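Putative hydrolase (PDB 3LLC) is a putative alpha/beta hydrolase that probably acts as an esterase or thioesterase, removing fatty acyl groups from acylated proteins. Local coordinates at residues C40-G45 and I109-S114. Numbering follows the deposited sequence. Where two conformers were deposited one is given.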
ATOM      1  N   CYS A  40       1.350  -9.424   9.965  1.00 20.33           N
ATOM      2  CA  CYS A  40       1.451  -8.932   8.595  1.00 19.81           C
ATOM      3  C   CYS A  40       0.238  -8.055   8.241  1.00 19.96           C
ATOM      4  O   CYS A  40      -0.919  -8.491   8.399  1.00 23.48           O
ATOM      5  CB  CYS A  40       1.536 -10.118   7.639  1.00 20.30           C
ATOM      6  SG  CYS A  40       2.941 -11.253   7.857  1.00 27.25           S
ATOM      7  N   ILE A  41       0.509  -6.843   7.776  1.00 19.85           N
ATOM      8  CA  ILE A  41      -0.569  -5.927   7.352  0.50 19.23           C
ATOM      9  C   ILE A  41      -0.488  -5.649   5.868  1.00 19.81           C
ATOM     10  O   ILE A  41       0.534  -5.190   5.320  1.00 20.97           O
ATOM     11  CB  ILE A  41      -0.656  -4.574   8.135  0.50 20.55           C
ATOM     12  CG1 ILE A  41      -1.902  -3.786   7.688  0.50 19.49           C
ATOM     13  CG2 ILE A  41       0.566  -3.746   7.930  0.50 20.61           C
ATOM     14  CD1 ILE A  41      -2.342  -2.698   8.662  0.50 21.56           C
ATOM     15  N   TRP A  42      -1.584  -5.986   5.212  1.00 20.57           N
ATOM     16  CA  TRP A  42      -1.761  -5.737   3.784  1.00 21.16           C
ATOM     17  C   TRP A  42      -2.117  -4.274   3.527  1.00 21.14           C
ATOM     18  O   TRP A  42      -3.008  -3.723   4.176  1.00 22.32           O
ATOM     19  CB  TRP A  42      -2.881  -6.652   3.227  1.00 20.82           C
ATOM     20  CG  TRP A  42      -3.081  -6.465   1.704  1.00 22.43           C
ATOM     21  CD1 TRP A  42      -4.152  -5.835   1.070  1.00 23.65           C
ATOM     22  CD2 TRP A  42      -2.193  -6.887   0.651  1.00 23.47           C
ATOM     23  NE1 TRP A  42      -3.955  -5.845  -0.283  1.00 20.88           N
ATOM     24  CE2 TRP A  42      -2.766  -6.459  -0.576  1.00 22.06           C
ATOM     25  CE3 TRP A  42      -0.960  -7.571   0.619  1.00 22.31           C
ATOM     26  CZ2 TRP A  42      -2.166  -6.723  -1.819  1.00 27.84           C
ATOM     27  CZ3 TRP A  42      -0.347  -7.808  -0.625  1.00 28.88           C
ATOM     28  CH2 TRP A  42      -0.971  -7.390  -1.828  1.00 27.76           C
ATOM     29  N   LEU A  43      -1.429  -3.640   2.574  1.00 20.03           N
ATOM     30  CA  LEU A  43      -1.796  -2.316   2.079  0.50 20.97           C
ATOM     31  C   LEU A  43      -1.954  -2.440   0.563  1.00 21.67           C
ATOM     32  O   LEU A  43      -0.959  -2.601  -0.148  1.00 20.76           O
ATOM     33  CB  LEU A  43      -0.718  -1.285   2.425  0.50 21.27           C
ATOM     34  CG  LEU A  43      -0.420  -1.110   3.929  0.50 21.51           C
ATOM     35  CD1 LEU A  43       0.932  -0.377   4.160  0.50 21.91           C
ATOM     36  CD2 LEU A  43      -1.587  -0.387   4.645  0.50 17.05           C
ATOM     37  N   GLY A  44      -3.190  -2.375   0.080  1.00 23.00           N
ATOM     38  CA  GLY A  44      -3.464  -2.648  -1.338  1.00 23.33           C
ATOM     39  C   GLY A  44      -3.298  -1.498  -2.328  1.00 21.96           C
ATOM     40  O   GLY A  44      -2.990  -0.351  -1.951  1.00 21.70           O
ATOM     41  N   GLY A  45      -3.476  -1.827  -3.612  1.00 23.78           N
ATOM     42  CA  GLY A  45      -3.413  -0.826  -4.703  1.00 25.49           C
ATOM     43  C   GLY A  45      -4.656   0.061  -4.857  1.00 25.05           C
ATOM     44  O   GLY A  45      -5.710  -0.172  -4.252  1.00 25.20           O
ATOM     45  N   ILE A 109       4.833  -6.360  10.023  1.00 19.65           N
ATOM     46  CA  ILE A 109       5.497  -6.468   8.740  1.00 19.08           C
ATOM     47  C   ILE A 109       4.539  -5.841   7.722  1.00 20.54           C
ATOM     48  O   ILE A 109       3.381  -6.269   7.610  1.00 21.23           O
ATOM     49  CB  ILE A 109       5.834  -7.941   8.353  1.00 19.61           C
ATOM     50  CG1 ILE A 109       6.813  -8.581   9.346  1.00 22.30           C
ATOM     51  CG2 ILE A 109       6.372  -7.998   6.888  1.00 20.98           C
ATOM     52  CD1 ILE A 109       6.832 -10.110   9.328  1.00 23.35           C
ATOM     53  N   LEU A 110       4.980  -4.787   7.041  1.00 19.66           N
ATOM     54  CA  LEU A 110       4.100  -4.061   6.099  1.00 19.84           C
ATOM     55  C   LEU A 110       4.261  -4.708   4.733  1.00 21.94           C
ATOM     56  O   LEU A 110       5.390  -4.871   4.238  1.00 21.22           O
ATOM     57  CB  LEU A 110       4.474  -2.574   6.004  1.00 22.70           C
ATOM     58  CG  LEU A 110       4.484  -1.801   7.334  1.00 22.08           C
ATOM     59  CD1 LEU A 110       4.837  -0.278   7.095  1.00 19.86           C
ATOM     60  CD2 LEU A 110       3.128  -1.979   8.090  1.00 21.26           C
ATOM     61  N   VAL A 111       3.140  -5.084   4.113  1.00 20.87           N
ATOM     62  CA  VAL A 111       3.186  -5.681   2.806  1.00 19.16           C
ATOM     63  C   VAL A 111       2.356  -4.789   1.879  1.00 22.93           C
ATOM     64  O   VAL A 111       1.109  -4.801   1.941  1.00 23.18           O
ATOM     65  CB  VAL A 111       2.606  -7.138   2.833  1.00 20.76           C
ATOM     66  CG1 VAL A 111       2.831  -7.784   1.451  1.00 21.94           C
ATOM     67  CG2 VAL A 111       3.283  -8.010   3.971  1.00 21.11           C
ATOM     68  N   GLY A 112       3.036  -3.987   1.058  1.00 22.89           N
ATOM     69  CA  GLY A 112       2.407  -2.891   0.285  1.00 22.66           C
ATOM     70  C   GLY A 112       2.514  -3.119  -1.206  1.00 24.41           C
ATOM     71  O   GLY A 112       3.620  -3.277  -1.731  1.00 24.95           O
ATOM     72  N   SER A 113       1.367  -3.101  -1.885  1.00 23.58           N
ATOM     73  CA  SER A 113       1.268  -3.332  -3.330  1.00 24.70           C
ATOM     74  C   SER A 113       0.868  -2.028  -4.044  1.00 25.01           C
ATOM     75  O   SER A 113      -0.166  -1.404  -3.708  1.00 22.71           O
ATOM     76  CB  SER A 113       0.202  -4.391  -3.614  1.00 28.91           C
ATOM     77  OG  SER A 113       0.055  -4.554  -5.023  1.00 30.66           O
ATOM     78  N   SER A 114       1.711  -1.612  -4.992  1.00 24.56           N
ATOM     79  CA  SER A 114       1.476  -0.455  -5.856  1.00 24.18           C
ATOM     80  C   SER A 114       1.259   0.843  -5.045  1.00 24.67           C
ATOM     81  O   SER A 114       2.175   1.262  -4.303  1.00 24.22           O
ATOM     82  CB  SER A 114       0.362  -0.814  -6.865  1.00 27.19           C
ATOM     83  OG  SER A 114       0.371   0.104  -7.929  1.00 33.45           O
TER
HETATM   84  O   HOH W   1      -3.378  -4.744  -4.816  1.00 25.36           O
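The indole of Trp42 reaches across from strand 40-43 onto Val111 and, two residues on, Ser113; Val111 lies on the same face of the sheet as Trp42, and the CB of Ser113 points toward strand 40-43. With CG anti to the backbone N (chi1 -178°), the ring comes nearer to the partner strand than its CB does. Outward from CB and CG, contact begins along the six-membered ring: CE3 lies 3.7 Å from Val111 O. CZ3 meets Val111 CG1 at 3.8 Å, the valine crossing the tryptophan at about a right angle, and at the far end CH2 lies 3.7 Å from Ser113 CB, with CZ2 beside it. A large flat side chain suits this place because it spans two partner residues while helix 53-65 packs against it through Lys54, Ala55 and Met58. Beta-branched Val111 brings CG1 against CE3 and CZ3 of the ring, while Ser113 is small enough for its CB to pack against CH2 and CZ2.

Beneath these side chains the strands run parallel, joined by four backbone hydrogen bonds: Ile41 N binds Ile109 O, Val111 N binds Ile41 O, Leu43 N binds Val111 O, and Ser113 N binds Leu43 O at 2.9 Å. Beyond the last bond the chains stay close, but Gly45 N turns to a water, at 3.2 Å, that is also weakly bonded to Ser113 OG.

Gly112 has no side chain, which lets Leu43 CB pack 4.1 Å from its bare CA. Ser114, with phi 57° and psi -115°, takes the strained turn into helix 115-128, and its OG bonds His247 NE2. Strand 109-113 thus runs into a Gly-X-Ser-X-Gly turn, consistent with the nucleophile elbow of an alpha/beta hydrolase, with Ser114 the probable nucleophile of a Ser-His-Asp triad.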